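Local structure of uncharacterized conserved protein (Staphylococcus epidermidis, 3FRM) at residues Y103-K108 with Q238-Q243. The protein is of unknown function but carries a GNAT-type acetyltransferase domain, so it may transfer acetyl groups from acetyl-CoA to an acceptor not yet identified. Numbering follows the deposited sequence.
Sequences YVIEAK and QGYVYQ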
ATOM      1  N   TYR A 103       6.231   9.740   5.006  1.00 15.97           N
ATOM      2  CA  TYR A 103       6.095  10.571   3.773  1.00 15.97           C
ATOM      3  C   TYR A 103       6.224  12.052   4.021  1.00 16.96           C
ATOM      4  O   TYR A 103       5.756  12.586   5.024  1.00 16.53           O
ATOM      5  CB  TYR A 103       4.776  10.281   3.032  1.00 15.49           C
ATOM      6  CG  TYR A 103       4.739   8.872   2.513  1.00 16.18           C
ATOM      7  CD1 TYR A 103       5.354   8.533   1.321  1.00 18.12           C
ATOM      8  CD2 TYR A 103       4.211   7.842   3.283  1.00 18.96           C
ATOM      9  CE1 TYR A 103       5.373   7.231   0.864  1.00 18.02           C
ATOM     10  CE2 TYR A 103       4.208   6.533   2.832  1.00 17.67           C
ATOM     11  CZ  TYR A 103       4.780   6.238   1.614  1.00 19.58           C
ATOM     12  OH  TYR A 103       4.807   4.925   1.162  1.00 24.14           O
ATOM     13  N   VAL A 104       6.849  12.739   3.074  1.00 18.72           N
ATOM     14  CA  VAL A 104       7.099  14.151   3.257  1.00 19.16           C
ATOM     15  C   VAL A 104       6.735  14.900   1.995  1.00 19.16           C
ATOM     16  O   VAL A 104       6.877  14.358   0.914  1.00 20.26           O
ATOM     17  CB  VAL A 104       8.586  14.366   3.622  1.00 18.48           C
ATOM     18  CG1 VAL A 104       9.466  14.357   2.364  1.00 20.66           C
ATOM     19  CG2 VAL A 104       8.777  15.687   4.295  1.00 21.58           C
ATOM     20  N   ILE A 105       6.278  16.147   2.126  1.00 18.68           N
ATOM     21  CA  ILE A 105       6.046  16.998   0.976  1.00 17.40           C
ATOM     22  C   ILE A 105       6.234  18.490   1.324  1.00 18.15           C
ATOM     23  O   ILE A 105       6.079  18.873   2.477  1.00 18.78           O
ATOM     24  CB  ILE A 105       4.675  16.729   0.338  1.00 16.84           C
ATOM     25  CG1 ILE A 105       4.694  17.297  -1.101  1.00 14.61           C
ATOM     26  CG2 ILE A 105       3.573  17.334   1.195  1.00 15.69           C
ATOM     27  CD1 ILE A 105       3.423  17.087  -1.969  1.00 10.36           C
ATOM     28  N   GLU A 106       6.616  19.319   0.343  1.00 17.73           N
ATOM     29  CA  GLU A 106       6.668  20.814   0.538  1.00 18.72           C
ATOM     30  C   GLU A 106       5.276  21.378   0.432  1.00 17.55           C
ATOM     31  O   GLU A 106       4.533  20.901  -0.408  1.00 18.78           O
ATOM     32  CB  GLU A 106       7.596  21.537  -0.487  1.00 17.17           C
ATOM     33  CG  GLU A 106       8.580  20.594  -1.184  1.00 22.89           C
ATOM     34  CD  GLU A 106      10.073  21.043  -1.262  1.00 30.79           C
ATOM     35  OE1 GLU A 106      10.932  20.322  -0.664  1.00 32.39           O
ATOM     36  OE2 GLU A 106      10.422  22.055  -1.965  1.00 33.68           O
ATOM     37  N   ALA A 107       4.918  22.365   1.270  1.00 16.39           N
ATOM     38  CA  ALA A 107       3.567  22.994   1.264  1.00 15.07           C
ATOM     39  C   ALA A 107       3.064  23.381  -0.105  1.00 14.78           C
ATOM     40  O   ALA A 107       1.956  23.025  -0.489  1.00 13.72           O
ATOM     41  CB  ALA A 107       3.513  24.223   2.188  1.00 14.68           C
ATOM     42  N   LYS A 108       3.890  24.127  -0.842  1.00 14.69           N
ATOM     43  CA  LYS A 108       3.499  24.668  -2.135  1.00 14.00           C
ATOM     44  C   LYS A 108       2.956  23.543  -3.038  1.00 14.37           C
ATOM     45  O   LYS A 108       2.006  23.741  -3.793  1.00 14.87           O
ATOM     46  CB  LYS A 108       4.700  25.414  -2.777  1.00 13.28           C
ATOM     47  CG  LYS A 108       4.880  25.217  -4.265  1.00 12.52           C
ATOM     48  CD  LYS A 108       5.864  26.272  -4.861  1.00 12.58           C
ATOM     49  CE  LYS A 108       5.426  26.779  -6.235  1.00  8.97           C
ATOM     50  NZ  LYS A 108       6.507  27.614  -6.714  1.00 10.96           N
ATOM     51  N   GLN A 238      -0.392  12.246  -5.256  1.00 20.10           N
ATOM     52  CA  GLN A 238      -0.357  13.611  -4.782  1.00 19.88           C
ATOM     53  C   GLN A 238       1.053  14.240  -4.732  1.00 19.08           C
ATOM     54  O   GLN A 238       1.158  15.426  -4.572  1.00 19.66           O
ATOM     55  CB  GLN A 238      -1.068  13.712  -3.430  1.00 19.32           C
ATOM     56  CG  GLN A 238      -2.360  14.398  -3.533  1.00 19.29           C
ATOM     57  CD  GLN A 238      -3.385  13.984  -2.491  1.00 22.94           C
ATOM     58  OE1 GLN A 238      -4.580  14.194  -2.699  1.00 26.30           O
ATOM     59  NE2 GLN A 238      -2.949  13.396  -1.390  1.00 22.98           N
ATOM     60  N   GLY A 239       2.120  13.455  -4.830  1.00 18.36           N
ATOM     61  CA  GLY A 239       3.463  14.010  -4.845  1.00 17.52           C
ATOM     62  C   GLY A 239       4.315  13.780  -3.591  1.00 17.76           C
ATOM     63  O   GLY A 239       5.471  14.241  -3.544  1.00 16.87           O
ATOM     64  N   TYR A 240       3.773  13.091  -2.579  1.00 16.19           N
ATOM     65  CA  TYR A 240       4.517  12.909  -1.334  1.00 16.46           C
ATOM     66  C   TYR A 240       5.742  12.106  -1.648  1.00 16.32           C
ATOM     67  O   TYR A 240       5.664  11.201  -2.472  1.00 16.46           O
ATOM     68  CB  TYR A 240       3.705  12.128  -0.285  1.00 16.56           C
ATOM     69  CG  TYR A 240       2.801  12.994   0.544  1.00 15.39           C
ATOM     70  CD1 TYR A 240       3.229  13.503   1.744  1.00 14.17           C
ATOM     71  CD2 TYR A 240       1.515  13.342   0.094  1.00 17.72           C
ATOM     72  CE1 TYR A 240       2.416  14.346   2.474  1.00 16.55           C
ATOM     73  CE2 TYR A 240       0.670  14.162   0.845  1.00 14.44           C
ATOM     74  CZ  TYR A 240       1.138  14.645   2.038  1.00 16.12           C
ATOM     75  OH  TYR A 240       0.347  15.434   2.828  1.00 18.35           O
ATOM     76  N   VAL A 241       6.874  12.462  -1.038  1.00 16.70           N
ATOM     77  CA  VAL A 241       8.089  11.687  -1.155  1.00 15.85           C
ATOM     78  C   VAL A 241       8.358  10.796   0.061  1.00 15.71           C
ATOM     79  O   VAL A 241       8.268  11.196   1.202  1.00 15.63           O
ATOM     80  CB  VAL A 241       9.344  12.523  -1.688  1.00 18.64           C
ATOM     81  CG1 VAL A 241       9.001  13.968  -2.165  1.00 13.38           C
ATOM     82  CG2 VAL A 241      10.621  12.399  -0.759  1.00 18.71           C
ATOM     83  N   TYR A 242       8.586   9.533  -0.227  1.00 15.92           N
ATOM     84  CA  TYR A 242       8.932   8.523   0.709  1.00 14.97           C
ATOM     85  C   TYR A 242      10.253   8.868   1.346  1.00 16.87           C
ATOM     86  O   TYR A 242      11.241   9.149   0.621  1.00 17.46           O
ATOM     87  CB  TYR A 242       9.083   7.210  -0.047  1.00 14.39           C
ATOM     88  CG  TYR A 242       9.556   6.035   0.807  1.00 13.37           C
ATOM     89  CD1 TYR A 242       8.669   5.375   1.644  1.00 19.31           C
ATOM     90  CD2 TYR A 242      10.865   5.621   0.769  1.00 16.90           C
ATOM     91  CE1 TYR A 242       9.060   4.284   2.426  1.00 20.60           C
ATOM     92  CE2 TYR A 242      11.299   4.540   1.544  1.00 21.33           C
ATOM     93  CZ  TYR A 242      10.383   3.871   2.356  1.00 20.67           C
ATOM     94  OH  TYR A 242      10.785   2.807   3.095  1.00 20.95           O
ATOM     95  N   GLN A 243      10.293   8.819   2.681  1.00 17.52           N
ATOM     96  CA  GLN A 243      11.502   9.176   3.431  1.00 19.09           C
ATOM     97  C   GLN A 243      11.854   8.288   4.639  1.00 20.13           C
ATOM     98  O   GLN A 243      12.309   8.823   5.661  1.00 20.48           O
ATOM     99  CB  GLN A 243      11.333  10.596   3.970  1.00 19.67           C
ATOM    100  CG  GLN A 243      12.640  11.230   4.457  1.00 20.39           C
ATOM    101  CD  GLN A 243      12.786  12.596   3.898  1.00 21.01           C
ATOM    102  OE1 GLN A 243      12.684  12.772   2.686  1.00 20.33           O
ATOM    103  NE2 GLN A 243      13.007  13.586   4.763  1.00 20.23           N
TER
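Two reciprocal backbone hydrogen bonds join strand 96-105 to the start of strand 241-251 in one antiparallel hydrogen-bonded pair: Val104 N gives its hydrogen to Val241 O at 2.8 Å, and Val241 N meets Val104 O at 2.7 Å, nearly along the C=O axis. The adjoining non-hydrogen-bonded pair, Tyr103 with Tyr242, brings Tyr103 CA to 3.4 Å from Val241 O in a CA-H...O contact. Gly239, with positive phi (109°), is the first residue after helix 232-237 to leave helical geometry, in a Schellman motif that leads into strand 241-251. This passage belongs to the GNAT acetyltransferase domain; strands 241-251 and 221-225 flank strand 96-105, both antiparallel to it, in a mixed sheet. Aromatic contacts gather on the face bearing Tyr103 and Tyr242, where the Tyr242 edge approaches the Tyr103 face in an offset edge-to-face pair, planes at 63°. With Tyr242 CG anti to its backbone N, Tyr242 CB and CD1 lie beside Tyr103 CE1. Leu236 of the second subunit also packs on Tyr103. Ile105 CG2 sits over one face of the Tyr240 ring, 3.9 Å from its centroid and 27° off the normal, a CH-pi contact. On the other face of the sheet, Val104 CG1 touches Val241 CG2 at 3.9 Å and Gln243 OE1 at 3.6 Å, while Gln243 NE2 bonds to Met4 O.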